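Local coordinates for protein (merozoite surface protein 1) (PDB 1B9W), which forms the C-terminal pair of EGF-like domains of a malaria merozoite surface antigen that probably takes part in erythrocyte binding, invasion and merozoite egress, at residues R6-N11 with G24-R29; R29-F34 with P81-V86. One frame throughout, in Å; residues are numbered along the deposited sequence.

Contact 1 (R6-N11 with G24-R29)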
loop_
_atom_site.group_PDB
_atom_site.type_symbol
_atom_site.label_atom_id
_atom_site.label_comp_id
_atom_site.label_asym_id
_atom_site.label_seq_id
_atom_site.Cartn_x
_atom_site.Cartn_y
_atom_site.Cartn_z
ATOM N N ARG A 6 8.095 11.228 -0.753
ATOM C CA ARG A 6 8.297 10.752 0.607
ATOM C C ARG A 6 7.520 11.569 1.593
ATOM O O ARG A 6 7.367 12.805 1.557
ATOM C CB ARG A 6 9.792 10.764 0.945
ATOM C CG ARG A 6 10.612 9.865 0.022
ATOM C CD ARG A 6 12.067 9.974 0.455
ATOM N NE ARG A 6 12.944 8.971 -0.112
ATOM C CZ ARG A 6 14.064 9.273 -0.767
ATOM N NH1 ARG A 6 14.436 10.538 -0.940
ATOM N NH2 ARG A 6 14.813 8.287 -1.242
ATOM N N CYS A 7 6.989 10.890 2.640
ATOM C CA CYS A 7 6.220 11.641 3.629
ATOM C C CYS A 7 7.191 12.467 4.525
ATOM O O CYS A 7 8.236 11.937 4.860
ATOM C CB CYS A 7 5.498 10.549 4.477
ATOM S SG CYS A 7 4.151 10.005 3.348
ATOM N N ILE A 8 6.719 13.653 4.881
ATOM C CA ILE A 8 7.537 14.511 5.768
ATOM C C ILE A 8 6.699 15.052 6.880
ATOM O O ILE A 8 7.239 15.625 7.841
ATOM C CB ILE A 8 8.131 15.699 4.933
ATOM C CG1 ILE A 8 7.061 16.431 4.167
ATOM C CG2 ILE A 8 9.222 15.076 4.061
ATOM C CD1 ILE A 8 7.549 17.706 3.445
ATOM N N ASP A 9 5.374 14.828 6.866
ATOM C CA ASP A 9 4.549 15.353 7.927
ATOM C C ASP A 9 4.033 14.277 8.901
ATOM O O ASP A 9 3.520 14.617 9.950
ATOM C CB ASP A 9 3.313 16.061 7.361
ATOM C CG ASP A 9 3.629 17.389 6.673
ATOM O OD1 ASP A 9 4.530 18.070 7.201
ATOM O OD2 ASP A 9 2.967 17.729 5.678
ATOM N N THR A 10 4.094 13.031 8.480
ATOM C CA THR A 10 3.434 11.954 9.264
ATOM C C THR A 10 4.464 11.099 9.943
ATOM O O THR A 10 5.467 10.665 9.387
ATOM C CB THR A 10 2.682 11.080 8.215
ATOM O OG1 THR A 10 1.729 11.927 7.581
ATOM C CG2 THR A 10 1.965 9.925 8.947
ATOM N N ASN A 11 4.213 10.756 11.208
ATOM C CA ASN A 11 5.057 9.784 11.893
ATOM C C ASN A 11 4.482 8.384 11.503
ATOM O O ASN A 11 3.374 8.144 11.967
ATOM C CB ASN A 11 4.912 9.999 13.396
ATOM C CG ASN A 11 5.802 9.132 14.247
ATOM O OD1 ASN A 11 6.627 8.371 13.755
ATOM N ND2 ASN A 11 5.657 9.225 15.568
ATOM N N GLY A 24 -0.400 17.821 -1.145
ATOM C CA GLY A 24 0.241 17.986 0.149
ATOM C C GLY A 24 -0.258 17.000 1.198
ATOM O O GLY A 24 0.223 17.063 2.340
ATOM N N THR A 25 -1.264 16.193 0.852
ATOM C CA THR A 25 -1.771 15.244 1.867
ATOM C C THR A 25 -0.890 14.011 1.872
ATOM O O THR A 25 -0.204 13.715 0.889
ATOM C CB THR A 25 -3.210 14.786 1.551
ATOM O OG1 THR A 25 -3.174 14.094 0.298
ATOM C CG2 THR A 25 -4.209 15.911 1.488
ATOM N N GLU A 26 -0.888 13.251 2.977
ATOM C CA GLU A 26 -0.075 12.073 3.042
ATOM C C GLU A 26 -1.015 10.873 3.449
ATOM O O GLU A 26 -1.835 11.128 4.314
ATOM C CB GLU A 26 0.976 12.228 4.167
ATOM C CG GLU A 26 1.995 13.265 3.600
ATOM C CD GLU A 26 3.182 13.497 4.505
ATOM O OE1 GLU A 26 3.252 13.021 5.655
ATOM O OE2 GLU A 26 4.110 14.169 3.947
ATOM N N GLU A 27 -0.662 9.760 2.860
ATOM C CA GLU A 27 -1.514 8.571 3.290
ATOM C C GLU A 27 -0.539 7.478 3.583
ATOM O O GLU A 27 0.342 7.158 2.810
ATOM C CB GLU A 27 -2.433 8.187 2.124
ATOM C CG GLU A 27 -3.285 6.951 2.566
ATOM C CD GLU A 27 -4.130 6.459 1.414
ATOM O OE1 GLU A 27 -4.199 7.108 0.351
ATOM O OE2 GLU A 27 -4.789 5.403 1.597
ATOM N N TRP A 28 -0.722 6.797 4.751
ATOM C CA TRP A 28 0.093 5.656 5.050
ATOM C C TRP A 28 -0.862 4.374 4.942
ATOM O O TRP A 28 -2.045 4.569 5.133
ATOM C CB TRP A 28 0.685 5.724 6.457
ATOM C CG TRP A 28 -0.261 5.935 7.596
ATOM C CD1 TRP A 28 -0.696 7.109 8.146
ATOM C CD2 TRP A 28 -0.900 4.892 8.368
ATOM N NE1 TRP A 28 -1.551 6.886 9.196
ATOM C CE2 TRP A 28 -1.689 5.504 9.326
ATOM C CE3 TRP A 28 -0.842 3.484 8.257
ATOM C CZ2 TRP A 28 -2.482 4.791 10.239
ATOM C CZ3 TRP A 28 -1.616 2.760 9.186
ATOM C CH2 TRP A 28 -2.415 3.418 10.123
ATOM N N ARG A 29 -0.209 3.334 4.522
ATOM C CA ARG A 29 -0.945 2.045 4.353
ATOM C C ARG A 29 -0.060 0.943 4.872
ATOM O O ARG A 29 1.176 0.894 4.692
ATOM C CB ARG A 29 -1.145 1.775 2.853
ATOM C CG ARG A 29 -2.146 2.754 2.224
ATOM C CD ARG A 29 -2.286 2.397 0.728
ATOM N NE ARG A 29 -3.268 3.341 0.163
ATOM C CZ ARG A 29 -3.505 3.538 -1.122
ATOM N NH1 ARG A 29 -2.895 2.888 -2.085
ATOM N NH2 ARG A 29 -4.439 4.435 -1.431
HETATM O O HOH W 1 0.556 16.495 5.017
HETATM O O HOH W 2 -0.791 10.699 7.040
#

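Contact 2 (R29-F34 with P81-V86)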
loop_
_atom_site.group_PDB
_atom_site.type_symbol
_atom_site.label_atom_id
_atom_site.label_comp_id
_atom_site.label_asym_id
_atom_site.label_seq_id
_atom_site.Cartn_x
_atom_site.Cartn_y
_atom_site.Cartn_z
ATOM N N ARG A 29 -0.209 3.334 4.522
ATOM C CA ARG A 29 -0.945 2.045 4.353
ATOM C C ARG A 29 -0.060 0.943 4.872
ATOM O O ARG A 29 1.176 0.894 4.692
ATOM C CB ARG A 29 -1.145 1.775 2.853
ATOM C CG ARG A 29 -2.146 2.754 2.224
ATOM C CD ARG A 29 -2.286 2.397 0.728
ATOM N NE ARG A 29 -3.268 3.341 0.163
ATOM C CZ ARG A 29 -3.505 3.538 -1.122
ATOM N NH1 ARG A 29 -2.895 2.888 -2.085
ATOM N NH2 ARG A 29 -4.439 4.435 -1.431
ATOM N N CYS A 30 -0.706 -0.057 5.567
ATOM C CA CYS A 30 0.181 -1.155 5.941
ATOM C C CYS A 30 0.778 -1.887 4.771
ATOM O O CYS A 30 0.174 -2.023 3.710
ATOM C CB CYS A 30 -0.629 -2.107 6.866
ATOM S SG CYS A 30 -1.280 -1.424 8.363
ATOM N N LEU A 31 1.957 -2.486 4.956
ATOM C CA LEU A 31 2.643 -3.292 3.985
ATOM C C LEU A 31 1.830 -4.613 3.797
ATOM O O LEU A 31 0.925 -4.853 4.618
ATOM C CB LEU A 31 4.053 -3.626 4.461
ATOM C CG LEU A 31 5.020 -2.393 4.507
ATOM C CD1 LEU A 31 6.379 -2.857 5.027
ATOM C CD2 LEU A 31 5.126 -1.785 3.118
ATOM N N LEU A 32 2.051 -5.253 2.671
ATOM C CA LEU A 32 1.339 -6.534 2.463
ATOM C C LEU A 32 1.631 -7.486 3.615
ATOM O O LEU A 32 2.692 -7.543 4.224
ATOM C CB LEU A 32 1.788 -7.173 1.154
ATOM C CG LEU A 32 1.374 -6.570 -0.175
ATOM C CD1 LEU A 32 1.832 -7.454 -1.333
ATOM C CD2 LEU A 32 -0.118 -6.285 -0.201
ATOM N N TYR A 33 0.629 -8.359 3.918
ATOM C CA TYR A 33 0.746 -9.284 5.039
ATOM C C TYR A 33 0.720 -8.635 6.416
ATOM O O TYR A 33 1.013 -9.246 7.444
ATOM C CB TYR A 33 1.878 -10.302 4.917
ATOM C CG TYR A 33 1.888 -10.971 3.560
ATOM C CD1 TYR A 33 0.939 -11.912 3.175
ATOM C CD2 TYR A 33 2.898 -10.637 2.656
ATOM C CE1 TYR A 33 0.978 -12.497 1.920
ATOM C CE2 TYR A 33 2.937 -11.194 1.398
ATOM C CZ TYR A 33 1.987 -12.134 1.047
ATOM O OH TYR A 33 2.046 -12.676 -0.214
ATOM N N PHE A 34 0.151 -7.439 6.486
ATOM C CA PHE A 34 -0.173 -6.728 7.685
ATOM C C PHE A 34 -1.552 -6.115 7.551
ATOM O O PHE A 34 -1.969 -5.769 6.450
ATOM C CB PHE A 34 0.809 -5.548 7.975
ATOM C CG PHE A 34 2.162 -6.073 8.328
ATOM C CD1 PHE A 34 3.072 -6.375 7.328
ATOM C CD2 PHE A 34 2.502 -6.271 9.662
ATOM C CE1 PHE A 34 4.327 -6.848 7.660
ATOM C CE2 PHE A 34 3.758 -6.763 9.975
ATOM C CZ PHE A 34 4.679 -7.065 8.988
ATOM N N PRO A 81 4.044 -0.776 -9.529
ATOM C CA PRO A 81 3.781 -1.026 -8.119
ATOM C C PRO A 81 4.839 -0.383 -7.246
ATOM O O PRO A 81 6.045 -0.469 -7.496
ATOM C CB PRO A 81 3.810 -2.554 -8.024
ATOM C CG PRO A 81 4.714 -2.976 -9.143
ATOM C CD PRO A 81 4.443 -2.004 -10.253
ATOM N N LEU A 82 4.418 0.259 -6.165
ATOM C CA LEU A 82 5.340 0.659 -5.104
ATOM C C LEU A 82 5.072 -0.278 -3.903
ATOM O O LEU A 82 3.881 -0.502 -3.605
ATOM C CB LEU A 82 5.027 2.081 -4.668
ATOM C CG LEU A 82 5.828 3.264 -5.220
ATOM C CD1 LEU A 82 6.570 2.930 -6.493
ATOM C CD2 LEU A 82 4.916 4.464 -5.414
ATOM N N PHE A 83 6.114 -0.708 -3.232
ATOM C CA PHE A 83 5.976 -1.551 -2.047
ATOM C C PHE A 83 5.115 -2.778 -2.385
ATOM O O PHE A 83 4.218 -3.100 -1.611
ATOM C CB PHE A 83 5.338 -0.798 -0.887
ATOM C CG PHE A 83 5.965 0.546 -0.599
ATOM C CD1 PHE A 83 7.168 0.628 0.069
ATOM C CD2 PHE A 83 5.332 1.712 -0.983
ATOM C CE1 PHE A 83 7.743 1.858 0.332
ATOM C CE2 PHE A 83 5.889 2.952 -0.721
ATOM C CZ PHE A 83 7.102 3.015 -0.062
ATOM N N GLU A 84 5.393 -3.395 -3.511
ATOM C CA GLU A 84 4.690 -4.588 -3.975
ATOM C C GLU A 84 3.238 -4.370 -4.327
ATOM O O GLU A 84 2.482 -5.346 -4.441
ATOM C CB GLU A 84 4.845 -5.739 -2.957
ATOM C CG GLU A 84 6.308 -6.110 -2.779
ATOM C CD GLU A 84 6.651 -6.861 -1.520
ATOM O OE1 GLU A 84 5.801 -7.126 -0.643
ATOM O OE2 GLU A 84 7.849 -7.217 -1.388
ATOM N N GLY A 85 2.811 -3.126 -4.585
ATOM C CA GLY A 85 1.457 -2.863 -5.010
ATOM C C GLY A 85 0.546 -2.325 -3.931
ATOM O O GLY A 85 -0.638 -2.130 -4.204
ATOM N N VAL A 86 1.080 -1.986 -2.776
ATOM C CA VAL A 86 0.322 -1.247 -1.767
ATOM C C VAL A 86 -0.073 0.120 -2.317
ATOM O O VAL A 86 -1.116 0.664 -1.999
ATOM C CB VAL A 86 1.154 -1.153 -0.474
ATOM C CG1 VAL A 86 0.531 -0.204 0.511
ATOM C CG2 VAL A 86 1.262 -2.548 0.142
HETATM O O HOH W 3 4.225 -4.490 0.864
#

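Contact 1 (R6-N11 with G24-R29)
Glu-26 puts its carboxylate into the bend of segment 6-11, where the backbone of Ile-8 and Asp-9 and the hydroxyl of Thr-10 meet it. OE2 accepts from Ile-8 N at 2.8 Å in a nearly straight bond (168°). OE1 accepts from Asp-9 N at 3.0 Å, more bent (142°). Both amides come to the syn side of the carboxylate, a little over 20° out of its plane. A weak second branch runs from Asp-9 N to OE2. The anti lone pair of OE1 takes the hydroxyl of Thr-10, with OG1 at 2.7 Å from OE1. CG of Glu-26 lies anti to its own carbonyl carbon, and the extended chain beyond it carries CD out from the strand to the amides of Ile-8 and Asp-9. Cys-7 flanks this chain, its CB 3.5 Å from Glu-26 OE1; its SG pairs with Cys-18.

Asp-9 brings a second carboxylate close: its OD2 is 4.1 Å from Glu-26 OE2. Arg-20 forms salt bridges to both oxygens and probably offsets the like charges. One water donates to Asp-9 OD2 and Gly-24 O. Another donates to Thr-10 OG1 and Glu-26 O. Thr-10 CG2 touches Trp-28 CD1 obliquely at 4.0 Å. Away from segment 6-11, Glu-27 OE2 receives Arg-29 NE from above its carboxylate plane in a salt bridge. The contact lies at the surface of the first EGF-like domain. The N-terminal loop is held against one strand of the antiparallel hairpin 16-20/26-30, and its disulfide reaches the other, in the disulfide-linked hairpin architecture of an EGF-like module.

Contact 2 (R29-F34 with P81-V86)
Val-86 packs against the end of strand 26-30 and the residues that follow it. Its CG1 is anti to the backbone N (chi1 170°), which puts it 3.5 Å from Arg-29 CB and beside Cys-30 O. CG2 faces the backbone of Leu-32 and touches CD2 of that side chain at 4.0 Å. The two side chains run past each other in opposite directions. Val-86 O accepts from Arg-29 NH1 at 2.8 Å; the bond is fairly straight (161°), close to the guanidinium plane and in the carbonyl plane. Leu-32 CD1 also reaches CB and O of Glu-84, both at 3.8 Å. Beside this, Leu-31 CD2 meets Phe-83 CB at 4.1 Å.

This is an interface between the two EGF-like domains: segment 29-34 belongs to the first, segment 81-86 to the second. A water joins them, accepting from Leu-32 N at 2.9 Å and donating to Phe-83 O. Its bond to Glu-84 OE1 is weak.

Further out, a type II beta turn from Leu-31 to Phe-34 shapes one side. In segment 81-86, Gly-85 N bonds to Leu-82 O at 3.0 Å within the bend that joins strands 80-82 and 87-89. The Cys-30/Cys-41 disulfide ties segment 29-34 to strand 40-43.

Overall arrangement
From the N terminus, the chain first runs through segment 6-11 and then strand 16-20. It turns back into strand 26-30, where contact 1 closes a short loop within the first EGF-like domain. Contact 2 opens at the end of that strand, so the two follow in series and neither nest nor cross. Its loop is longer: 46 residues, taking in the rest of strand 34-37 and strands 40-43, 61-64 and 70-73, precede segment 81-86. Segments 24-29 and 29-34 share Arg-29, which bonds across contact 2 alone. The centres of contacts 1 and 2 lie about 15 Å apart. Contact 1 joins the N-terminal loop to the first hairpin; contact 2 joins that hairpin's end to the C-terminal hairpin 80-82/87-89.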